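N(G),N(G)-dimethylarginine dimethylaminohydrolase (Pseudomonas aeruginosa, PDB 1H70) hydrolyses N-omega-methylated arginines, asymmetric dimethylarginine and monomethylarginine, to L-citrulline and dimethylamine or methylamine. Local coordinates at residues C46-T51 and W208-V213; F59-F64 and E84-E89; V65-L70 and T113-D118; L171-L176 and L229-I234. The protein carries 1 engineered substitution. All blocks are in the same frame, centred on the assembly; numbering follows the deposited sequence.

Contact 1. Residues C46-T51 and W208-V213; sequences CDVDIT and WVNERV
C46 faces N210 across this contact, and their CA atoms lie 6.3 Å apart. D47 and V48 form the loop that leads into strand 49-53. The other segment is a beta hairpin, closed by a type I' turn from V209 to R212, with two backbone bonds pairing these residues. The N210 amide reaches from the turn to the loop. Its ND2 donates to C46 O at 3.1 Å, almost in line with the carbonyl bond. OD1 of the same amide accepts from F3 N, which fixes the amide's orientation. R212 lays its aliphatic part against C46, with CG 3.3 Å from C46 SG; the chain then bends at chi2. Its guanidinium has C46 CA over one face, toward the rim. NH1 forms a salt bridge of 2.9 Å to D47 OD2, approaching from above the carboxylate plane; the carboxylate and guanidinium planes stand 89° apart. NH2 turns back to N210 O at 2.9 Å, so the arginine also braces its own turn. The apolar part of the contact is V209 CG1, anti to the backbone N (chi1 -174°), which meets C46 CB at 3.7 Å and V48 CG1 at 4.0 Å. The contact thus joins the loop after helix 29-43 to the hairpin of strands 207-209 and 212-216. V48 and V209 both also rest on I6 of strand 5-9, the parallel neighbour of strand 49-53.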
# COMPACT_ATOMS: atom_id res chain seq x y z
N CYS A 46 16.79 -2.22 5.15
CA CYS A 46 15.97 -1.45 6.09
C CYS A 46 15.79 -2.06 7.48
O CYS A 46 14.87 -1.73 8.16
CB CYS A 46 14.60 -1.16 5.46
SG CYS A 46 14.67 -0.20 3.93
N ASP A 47 16.65 -2.98 7.88
CA ASP A 47 16.58 -3.58 9.21
C ASP A 47 15.24 -4.25 9.53
O ASP A 47 14.72 -4.16 10.64
CB ASP A 47 16.98 -2.56 10.27
CG ASP A 47 18.40 -2.11 10.04
OD1 ASP A 47 19.15 -2.85 9.34
OD2 ASP A 47 18.80 -1.03 10.47
N VAL A 48 14.73 -5.00 8.56
CA VAL A 48 13.50 -5.76 8.76
C VAL A 48 13.74 -7.18 8.26
O VAL A 48 14.68 -7.39 7.47
CB VAL A 48 12.34 -5.18 7.93
CG1 VAL A 48 11.90 -3.83 8.48
CG2 VAL A 48 12.74 -5.01 6.44
N ASP A 49 12.99 -8.18 8.72
CA ASP A 49 13.15 -9.47 8.02
C ASP A 49 12.04 -9.49 6.99
O ASP A 49 11.04 -8.78 7.13
CB ASP A 49 13.27 -10.73 8.87
CG ASP A 49 12.29 -10.76 9.95
OD1 ASP A 49 11.12 -10.56 9.55
OD2 ASP A 49 12.62 -11.02 11.15
N ILE A 50 12.24 -10.29 5.94
CA ILE A 50 11.36 -10.28 4.80
C ILE A 50 10.78 -11.66 4.60
O ILE A 50 11.54 -12.62 4.68
CB ILE A 50 12.20 -9.89 3.54
CG1 ILE A 50 12.70 -8.45 3.67
CG2 ILE A 50 11.45 -10.16 2.25
CD1 ILE A 50 13.99 -8.13 2.92
N THR A 51 9.47 -11.75 4.41
CA THR A 51 8.82 -13.01 4.08
C THR A 51 8.38 -12.87 2.64
O THR A 51 7.51 -12.07 2.35
CB THR A 51 7.62 -13.27 5.01
OG1 THR A 51 8.13 -13.40 6.34
CG2 THR A 51 6.92 -14.59 4.62
N TRP A 208 7.70 4.74 4.01
CA TRP A 208 8.64 4.95 5.08
C TRP A 208 8.86 3.56 5.67
O TRP A 208 7.89 2.82 5.90
CB TRP A 208 8.04 5.86 6.16
CG TRP A 208 8.90 6.02 7.39
CD1 TRP A 208 9.83 7.02 7.59
CD2 TRP A 208 8.92 5.20 8.54
NE1 TRP A 208 10.43 6.85 8.81
CE2 TRP A 208 9.87 5.75 9.43
CE3 TRP A 208 8.22 4.05 8.93
CZ2 TRP A 208 10.16 5.17 10.67
CZ3 TRP A 208 8.49 3.49 10.18
CH2 TRP A 208 9.44 4.05 11.05
N VAL A 209 10.12 3.19 5.89
CA VAL A 209 10.46 1.94 6.57
C VAL A 209 11.69 2.24 7.44
O VAL A 209 12.82 2.33 6.95
CB VAL A 209 10.86 0.77 5.60
CG1 VAL A 209 11.05 -0.52 6.41
CG2 VAL A 209 9.83 0.53 4.49
N ASN A 210 11.50 2.43 8.74
CA ASN A 210 12.62 2.61 9.64
C ASN A 210 13.62 3.73 9.28
O ASN A 210 14.85 3.58 9.33
CB ASN A 210 13.34 1.26 9.80
CG ASN A 210 12.45 0.22 10.48
OD1 ASN A 210 11.38 0.55 11.01
ND2 ASN A 210 12.88 -1.05 10.48
N GLU A 211 13.06 4.87 8.93
CA GLU A 211 13.81 6.08 8.57
C GLU A 211 14.39 6.10 7.16
O GLU A 211 15.02 7.08 6.75
CB GLU A 211 14.82 6.51 9.64
CG GLU A 211 14.27 6.77 11.04
CD GLU A 211 13.02 7.63 11.20
OE1 GLU A 211 12.58 8.37 10.29
OE2 GLU A 211 12.44 7.54 12.32
N ARG A 212 14.18 5.02 6.40
CA ARG A 212 14.51 4.96 4.99
C ARG A 212 13.19 5.29 4.29
O ARG A 212 12.11 5.04 4.87
CB ARG A 212 14.91 3.56 4.51
CG ARG A 212 15.42 2.59 5.61
CD ARG A 212 16.83 2.76 5.89
NE ARG A 212 17.66 1.79 6.61
CZ ARG A 212 17.83 1.39 7.87
NH1 ARG A 212 18.82 0.53 8.07
NH2 ARG A 212 17.05 1.73 8.91
N VAL A 213 13.23 5.85 3.10
CA VAL A 213 11.98 6.07 2.36
C VAL A 213 12.24 5.49 0.98
O VAL A 213 13.17 5.91 0.27
CB VAL A 213 11.49 7.52 2.28
CG1 VAL A 213 10.38 7.61 1.22
CG2 VAL A 213 10.90 7.99 3.60

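Contact 2. Residues F59-F64 and E84-E89; sequences FPDSVF and ESRRGE. With CIR (citrulline), chain B.
R86 and F64 form the direct hydrogen bond between these two loops: R86 NH2 donates to F64 O at 2.9 Å. The oxygen lies in the guanidinium plane, but the donor sits above the carbonyl plane. D61 O lies over one face of the same guanidinium, toward its rim. R86 bends at chi3 (57°), which places NE beside D61 CB. Within 84-89, E89 takes R86 side-on in a salt bridge. NE donates to OE2 and NH2 to OE1, the latter at 2.8 Å. Van der Waals contact comes from F59. Its ring has the backbone atoms E89 N over one face and S85 O at its edge, and CD2 lies 3.6 Å from E89 CG. G88 C, in the turn from R86 to E89, lies 3.6 Å from F59 CZ. Waters join the loops further. One links D61 N to E89 OE2, another D61 OD2 to S85 OG, and a third S62 O to E89 OE1. Citrulline is held from both sides of the contact. Its N donates to D61 OD1 at 2.7 Å, and R86 NH1 donates to its O at 3.0 Å. F64 CD1 packs 3.7 Å from its C3. The ligand's amino group faces an aspartate and its carboxylate an arginine, so opposite charges probably meet at both, consistent with recognition of the substrate's amino acid end. E89 is a second-shell residue that positions R86, whose NH1 also bridges to D67.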
# COMPACT_ATOMS: atom_id res chain seq x y z
N PHE A 59 -3.76 -15.51 -9.94
CA PHE A 59 -4.01 -14.14 -9.50
C PHE A 59 -2.97 -13.16 -10.05
O PHE A 59 -1.97 -12.86 -9.42
CB PHE A 59 -4.06 -14.06 -7.96
CG PHE A 59 -5.18 -14.87 -7.35
CD1 PHE A 59 -4.92 -16.13 -6.82
CD2 PHE A 59 -6.48 -14.39 -7.33
CE1 PHE A 59 -5.92 -16.88 -6.28
CE2 PHE A 59 -7.50 -15.14 -6.80
CZ PHE A 59 -7.22 -16.40 -6.27
N PRO A 60 -3.22 -12.65 -11.25
CA PRO A 60 -2.31 -11.72 -11.92
C PRO A 60 -1.80 -10.55 -11.06
O PRO A 60 -0.64 -10.13 -11.17
CB PRO A 60 -3.18 -11.16 -13.04
CG PRO A 60 -4.05 -12.33 -13.42
CD PRO A 60 -4.40 -12.99 -12.08
N ASP A 61 -2.67 -10.02 -10.21
CA ASP A 61 -2.33 -8.87 -9.37
C ASP A 61 -1.91 -9.26 -7.95
O ASP A 61 -1.79 -8.38 -7.08
CB ASP A 61 -3.54 -7.94 -9.28
CG ASP A 61 -3.82 -7.20 -10.57
OD1 ASP A 61 -2.98 -6.35 -10.94
OD2 ASP A 61 -4.88 -7.43 -11.22
N SER A 62 -1.64 -10.54 -7.69
CA SER A 62 -1.30 -11.00 -6.34
C SER A 62 0.04 -10.48 -5.76
O SER A 62 0.30 -10.52 -4.55
CB SER A 62 -1.47 -12.54 -6.22
OG SER A 62 -0.57 -13.18 -7.09
N VAL A 63 0.86 -9.86 -6.61
CA VAL A 63 2.09 -9.20 -6.19
C VAL A 63 1.74 -8.02 -5.30
O VAL A 63 2.54 -7.60 -4.46
CB VAL A 63 2.90 -8.69 -7.42
CG1 VAL A 63 2.11 -7.64 -8.20
CG2 VAL A 63 4.26 -8.14 -7.01
N PHE A 64 0.53 -7.47 -5.47
CA PHE A 64 0.08 -6.34 -4.66
C PHE A 64 -0.54 -6.81 -3.34
O PHE A 64 -1.75 -6.64 -3.08
CB PHE A 64 -0.90 -5.46 -5.45
CG PHE A 64 -0.28 -4.94 -6.73
CD1 PHE A 64 -0.88 -5.16 -7.96
CD2 PHE A 64 0.92 -4.25 -6.67
CE1 PHE A 64 -0.30 -4.68 -9.12
CE2 PHE A 64 1.52 -3.76 -7.85
CZ PHE A 64 0.90 -3.97 -9.06
N GLU A 84 -13.43 -8.33 -8.37
CA GLU A 84 -13.81 -9.75 -8.50
C GLU A 84 -12.63 -10.72 -8.64
O GLU A 84 -12.55 -11.73 -7.95
CB GLU A 84 -14.70 -9.91 -9.76
N SER A 85 -11.71 -10.42 -9.55
CA SER A 85 -10.53 -11.26 -9.80
C SER A 85 -9.51 -11.30 -8.66
O SER A 85 -8.60 -12.12 -8.67
CB SER A 85 -9.82 -10.79 -11.05
OG SER A 85 -9.28 -9.47 -10.88
N ARG A 86 -9.63 -10.42 -7.67
CA ARG A 86 -8.67 -10.38 -6.58
C ARG A 86 -9.23 -10.81 -5.22
O ARG A 86 -8.46 -10.93 -4.28
CB ARG A 86 -8.13 -8.93 -6.45
CG ARG A 86 -7.47 -8.41 -7.72
CD ARG A 86 -6.54 -7.22 -7.41
NE ARG A 86 -5.52 -7.63 -6.42
CZ ARG A 86 -4.79 -6.80 -5.72
NH1 ARG A 86 -4.89 -5.49 -5.93
NH2 ARG A 86 -3.96 -7.27 -4.80
N ARG A 87 -10.54 -11.09 -5.12
CA ARG A 87 -11.11 -11.49 -3.83
C ARG A 87 -10.44 -12.73 -3.24
O ARG A 87 -10.16 -12.76 -2.05
CB ARG A 87 -12.63 -11.69 -3.88
CG ARG A 87 -13.25 -11.72 -2.48
CD ARG A 87 -14.72 -11.47 -2.51
NE ARG A 87 -15.03 -10.11 -2.92
CZ ARG A 87 -16.14 -9.76 -3.57
NH1 ARG A 87 -17.06 -10.67 -3.88
NH2 ARG A 87 -16.33 -8.50 -3.92
N GLY A 88 -10.13 -13.71 -4.07
CA GLY A 88 -9.50 -14.95 -3.65
C GLY A 88 -8.06 -14.82 -3.15
O GLY A 88 -7.50 -15.79 -2.63
N GLU A 89 -7.44 -13.65 -3.31
CA GLU A 89 -6.09 -13.44 -2.82
C GLU A 89 -6.00 -13.50 -1.30
O GLU A 89 -4.90 -13.73 -0.75
CB GLU A 89 -5.53 -12.08 -3.28
CG GLU A 89 -5.35 -12.06 -4.78
CD GLU A 89 -4.75 -10.77 -5.30
OE1 GLU A 89 -4.07 -10.07 -4.50
OE2 GLU A 89 -4.97 -10.46 -6.51
C CIR B . -5.53 -3.55 -9.27
O CIR B . -6.12 -4.00 -8.25
OXT CIR B . -6.20 -2.91 -10.18
CA CIR B . -4.03 -3.69 -9.39
N CIR B . -3.65 -3.76 -10.82
C3 CIR B . -3.33 -2.50 -8.70
C4 CIR B . -3.55 -2.59 -7.18
C5 CIR B . -2.89 -1.40 -6.50
N6 CIR B . -3.02 -1.49 -5.04
C7 CIR B . -2.41 -0.69 -4.18
O7 CIR B . -1.65 0.23 -4.53
N8 CIR B . -2.62 -0.90 -2.86
O HOH W 1 -5.12 -11.27 -9.10
O HOH W 2 -6.57 -9.53 -11.18
O HOH W 3 -1.94 -10.65 -2.86

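Contact 3. Residues V65-L70 and T113-D118; sequences VEDPVL and TVEAGD. With CIR (citrulline), chain B.
D67 and A116 bring the two backbones close, CA to CA 4.3 Å, and A116 N donates to D67 O at 3.0 Å in a nearly straight bond, on a carbonyl lone pair. The next amide, G117 N, donates to D67 OD1 at 2.9 Å. A116 CB touches two carbonyl oxygens on one side, E66 O at 3.0 Å and V69 O. D67 has CG anti to the carbonyl carbon (chi1 -59°), which puts CG on the ligand side. OD2 accepts from citrulline N6 at 2.8 Å and OD1 from N8 at 2.9 Å, one oxygen to each ureido nitrogen. E66 extends beside it, and its OE1 accepts a second bond from N8, at 3.1 Å. That OE1 is also bonded to S249 OG, while OE2 meets R254 and K165. G117, without a side chain, lets its CA come within 3.3 Å of N8. E115 turns its own carboxylate to H163, the probable proton donor, and to R133. Two carboxylates thus grip the ureido nitrogens of the product. In the substrate the same acids would probably face a guanidinium, whose positive charge they should favour. The G117 amide and R86 hold D67 in place for this.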
# COMPACT_ATOMS: atom_id res chain seq x y z
N VAL A 65 0.31 -7.37 -2.50
CA VAL A 65 -0.09 -7.92 -1.21
C VAL A 65 -0.65 -6.89 -0.22
O VAL A 65 -1.31 -7.27 0.77
CB VAL A 65 1.06 -8.70 -0.52
CG1 VAL A 65 1.44 -9.91 -1.38
CG2 VAL A 65 2.27 -7.78 -0.24
N GLU A 66 -0.43 -5.60 -0.49
CA GLU A 66 -1.02 -4.58 0.37
C GLU A 66 -2.55 -4.71 0.44
O GLU A 66 -3.10 -4.49 1.49
CB GLU A 66 -0.67 -3.18 -0.14
CG GLU A 66 -1.46 -2.05 0.50
CD GLU A 66 -0.71 -0.74 0.51
OE1 GLU A 66 -0.79 -0.01 -0.51
OE2 GLU A 66 -0.06 -0.42 1.51
N ASP A 67 -3.23 -5.07 -0.64
CA ASP A 67 -4.70 -5.06 -0.62
C ASP A 67 -5.44 -6.12 0.22
O ASP A 67 -6.41 -5.80 0.90
CB ASP A 67 -5.23 -4.94 -2.05
CG ASP A 67 -4.72 -3.68 -2.69
OD1 ASP A 67 -4.85 -2.60 -2.04
OD2 ASP A 67 -4.19 -3.71 -3.80
N PRO A 68 -5.02 -7.38 0.18
CA PRO A 68 -5.72 -8.43 0.93
C PRO A 68 -5.64 -8.41 2.46
O PRO A 68 -6.36 -9.18 3.08
CB PRO A 68 -5.12 -9.73 0.38
CG PRO A 68 -3.89 -9.36 -0.37
CD PRO A 68 -3.94 -7.91 -0.68
N VAL A 69 -4.81 -7.58 3.09
CA VAL A 69 -4.70 -7.59 4.54
C VAL A 69 -4.25 -6.24 5.07
O VAL A 69 -3.57 -5.49 4.38
CB VAL A 69 -3.57 -8.54 5.07
CG1 VAL A 69 -3.82 -8.86 6.55
CG2 VAL A 69 -3.39 -9.82 4.26
N LEU A 70 -4.66 -5.96 6.30
CA LEU A 70 -4.17 -4.80 7.03
C LEU A 70 -3.47 -5.33 8.28
O LEU A 70 -4.12 -5.91 9.14
CB LEU A 70 -5.29 -3.85 7.44
CG LEU A 70 -4.80 -2.63 8.23
CD1 LEU A 70 -4.07 -1.67 7.29
CD2 LEU A 70 -5.98 -1.94 8.97
N THR A 113 -16.67 -4.55 1.48
CA THR A 113 -15.65 -4.74 0.49
C THR A 113 -14.51 -3.80 0.96
O THR A 113 -14.75 -2.65 1.29
CB THR A 113 -16.42 -4.35 -0.80
OG1 THR A 113 -16.73 -5.50 -1.64
CG2 THR A 113 -15.84 -3.28 -1.53
N VAL A 114 -13.28 -4.30 1.13
CA VAL A 114 -12.16 -3.42 1.55
C VAL A 114 -10.89 -3.86 0.83
O VAL A 114 -10.66 -5.05 0.73
CB VAL A 114 -11.81 -3.50 3.06
CG1 VAL A 114 -10.52 -2.73 3.39
CG2 VAL A 114 -12.91 -2.92 3.95
N GLU A 115 -10.09 -2.91 0.36
CA GLU A 115 -8.76 -3.20 -0.18
C GLU A 115 -7.86 -2.27 0.62
O GLU A 115 -8.08 -1.06 0.61
CB GLU A 115 -8.62 -3.00 -1.70
CG GLU A 115 -9.34 -4.11 -2.46
CD GLU A 115 -9.41 -3.93 -3.96
OE1 GLU A 115 -8.63 -3.13 -4.52
OE2 GLU A 115 -10.23 -4.65 -4.58
N ALA A 116 -6.85 -2.84 1.29
CA ALA A 116 -6.00 -2.07 2.20
C ALA A 116 -5.16 -0.95 1.61
O ALA A 116 -4.61 -0.14 2.36
CB ALA A 116 -5.12 -3.00 3.09
N GLY A 117 -5.09 -0.84 0.29
CA GLY A 117 -4.41 0.29 -0.35
C GLY A 117 -5.18 1.58 -0.06
O GLY A 117 -4.68 2.68 -0.21
N ASP A 118 -6.44 1.41 0.35
CA ASP A 118 -7.31 2.53 0.72
C ASP A 118 -7.08 2.97 2.16
O ASP A 118 -7.73 3.90 2.63
CB ASP A 118 -8.78 2.14 0.57
CG ASP A 118 -9.33 2.38 -0.82
OD1 ASP A 118 -9.12 3.50 -1.35
OD2 ASP A 118 -10.01 1.49 -1.42
C CIR B . -5.53 -3.55 -9.27
O CIR B . -6.12 -4.00 -8.25
OXT CIR B . -6.20 -2.91 -10.18
CA CIR B . -4.03 -3.69 -9.39
N CIR B . -3.65 -3.76 -10.82
C3 CIR B . -3.33 -2.50 -8.70
C4 CIR B . -3.55 -2.59 -7.18
C5 CIR B . -2.89 -1.40 -6.50
N6 CIR B . -3.02 -1.49 -5.04
C7 CIR B . -2.41 -0.69 -4.18
O7 CIR B . -1.65 0.23 -4.53
N8 CIR B . -2.62 -0.90 -2.86

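Contact 4. Residues L171-L176 and L229-I234; sequences LEHNNL and LGYRVI
Y231 carries this contact by placing its phenol oxygen in the tight turn E172-N175, which joins strands 168-170 and 175-178. The hydroxyl has partners of both kinds there. N175 ND2 donates to Y231 OH at 2.9 Å, with an N-H...O angle of 172°. The oxygen lies in the amide plane of N175, and that plane stands 89° from the phenol ring. In turn Y231 OH donates to L171 O at 2.6 Å, a bond that is weak in geometry. E172 O is also close, 3.1 Å from Y231 OH, and accepts from N175 N within the turn. The other end of the N175 amide is held too: OD1 accepts from N192 ND2 of strand 192-195, which supports the assignment of its two ends. H173 meets the hydroxyl with the edge of its imidazole, CD2 to OH 3.6 Å, while its NE2 bonds to E211. The apolar contact is L171 CB, 4.0 Å from Y231 CZ. Separately, L229 CD2 reaches N175 OD1 tip to tip at 3.9 Å, a van der Waals contact. G230 before Y231 has positive phi, where the chain leaves helix 220-227. One buried hydroxyl thus accepts a straight bond from N175 and gives a weak one to L171 O. It links the residue before strand 232-236 to a hairpin of another three-stranded sheet.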
# COMPACT_ATOMS: atom_id res chain seq x y z
N LEU A 171 4.94 9.63 6.01
CA LEU A 171 6.32 9.29 6.24
C LEU A 171 6.79 9.48 7.70
O LEU A 171 8.00 9.66 7.96
CB LEU A 171 7.20 10.13 5.32
CG LEU A 171 6.82 10.17 3.83
CD1 LEU A 171 7.81 11.04 3.08
CD2 LEU A 171 6.78 8.76 3.23
N GLU A 172 5.87 9.36 8.64
CA GLU A 172 6.15 9.53 10.07
C GLU A 172 6.56 10.98 10.34
O GLU A 172 6.79 11.76 9.42
CB GLU A 172 7.22 8.54 10.55
CG GLU A 172 6.81 7.07 10.48
CD GLU A 172 5.43 6.78 11.06
OE1 GLU A 172 5.17 7.17 12.23
OE2 GLU A 172 4.63 6.13 10.37
N HIS A 173 6.62 11.36 11.61
CA HIS A 173 7.01 12.72 12.00
C HIS A 173 6.13 13.85 11.44
O HIS A 173 6.59 14.97 11.27
CB HIS A 173 8.49 12.98 11.65
CG HIS A 173 9.39 11.85 12.04
ND1 HIS A 173 9.61 11.48 13.35
CD2 HIS A 173 10.11 10.99 11.28
CE1 HIS A 173 10.44 10.45 13.38
NE2 HIS A 173 10.76 10.14 12.13
N ASN A 174 4.88 13.56 11.14
CA ASN A 174 3.91 14.53 10.64
C ASN A 174 4.13 14.93 9.17
O ASN A 174 3.51 15.85 8.70
CB ASN A 174 3.86 15.79 11.54
CG ASN A 174 2.49 16.45 11.52
OD1 ASN A 174 1.47 15.78 11.53
ND2 ASN A 174 2.46 17.78 11.49
N ASN A 175 4.99 14.22 8.45
CA ASN A 175 5.29 14.57 7.06
C ASN A 175 4.39 13.75 6.17
O ASN A 175 4.49 12.53 6.22
CB ASN A 175 6.76 14.30 6.74
CG ASN A 175 7.68 15.20 7.55
OD1 ASN A 175 7.34 16.36 7.73
ND2 ASN A 175 8.78 14.68 8.09
N LEU A 176 3.52 14.42 5.42
CA LEU A 176 2.55 13.75 4.55
C LEU A 176 2.72 14.09 3.07
O LEU A 176 2.64 15.25 2.70
CB LEU A 176 1.14 14.16 4.98
CG LEU A 176 -0.03 13.52 4.19
CD1 LEU A 176 -0.10 11.99 4.45
CD2 LEU A 176 -1.39 14.15 4.60
N LEU A 229 14.10 16.37 4.27
CA LEU A 229 13.48 16.17 5.56
C LEU A 229 14.37 15.34 6.50
O LEU A 229 14.18 15.40 7.71
CB LEU A 229 12.08 15.59 5.41
CG LEU A 229 11.10 16.64 4.87
CD1 LEU A 229 9.94 15.99 4.16
CD2 LEU A 229 10.63 17.55 5.98
N GLY A 230 15.34 14.60 5.95
CA GLY A 230 16.27 13.84 6.77
C GLY A 230 16.23 12.34 6.57
O GLY A 230 16.98 11.61 7.23
N TYR A 231 15.37 11.87 5.68
CA TYR A 231 15.24 10.45 5.41
C TYR A 231 16.31 9.92 4.45
O TYR A 231 16.77 10.64 3.58
CB TYR A 231 13.88 10.16 4.78
CG TYR A 231 12.70 10.60 5.61
CD1 TYR A 231 12.33 9.89 6.73
CD2 TYR A 231 11.96 11.72 5.26
CE1 TYR A 231 11.23 10.28 7.50
CE2 TYR A 231 10.87 12.13 6.01
CZ TYR A 231 10.51 11.40 7.13
OH TYR A 231 9.43 11.82 7.85
N ARG A 232 16.67 8.65 4.61
CA ARG A 232 17.58 8.01 3.68
C ARG A 232 16.73 7.56 2.51
O ARG A 232 15.95 6.61 2.65
CB ARG A 232 18.27 6.80 4.29
CG ARG A 232 19.23 7.16 5.40
CD ARG A 232 19.92 5.95 6.03
NE ARG A 232 20.69 5.19 5.07
CZ ARG A 232 21.32 4.06 5.37
NH1 ARG A 232 21.27 3.57 6.60
NH2 ARG A 232 22.02 3.41 4.44
N VAL A 233 16.85 8.23 1.36
CA VAL A 233 16.00 7.87 0.23
C VAL A 233 16.60 6.81 -0.68
O VAL A 233 17.76 6.89 -1.10
CB VAL A 233 15.56 9.13 -0.54
CG1 VAL A 233 14.59 8.79 -1.68
CG2 VAL A 233 14.95 10.14 0.42
N ILE A 234 15.79 5.80 -0.97
CA ILE A 234 16.19 4.71 -1.85
C ILE A 234 15.28 4.74 -3.08
O ILE A 234 14.07 4.69 -2.93
CB ILE A 234 16.06 3.34 -1.16
CG1 ILE A 234 16.85 3.32 0.15
CG2 ILE A 234 16.51 2.24 -2.12
CD1 ILE A 234 16.57 2.08 1.00

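The four contacts fall into two pairs. Contacts 2 and 3 have centres about 11 Å apart and both touch citrulline. The salt bridge from R86 to D67 joins them, and their segments alternate along the chain, 59-64, 65-70, 84-89, 113-118. Together they line part of one pocket. Contacts 1 and 4, with centres about 13 Å apart, meet in the sheet of strands 207-209, 212-216 and 232-236, where V213 probably hydrogen-bonds to R232 and I234. Contact 1 spans the sequence widely and encloses both pocket contacts. Contacts 2 and 4 lie on opposite sides of the chain's centre, with centres about 30 Å apart. Thus one pair lines part of the pocket while the other joins separate three-stranded sheets.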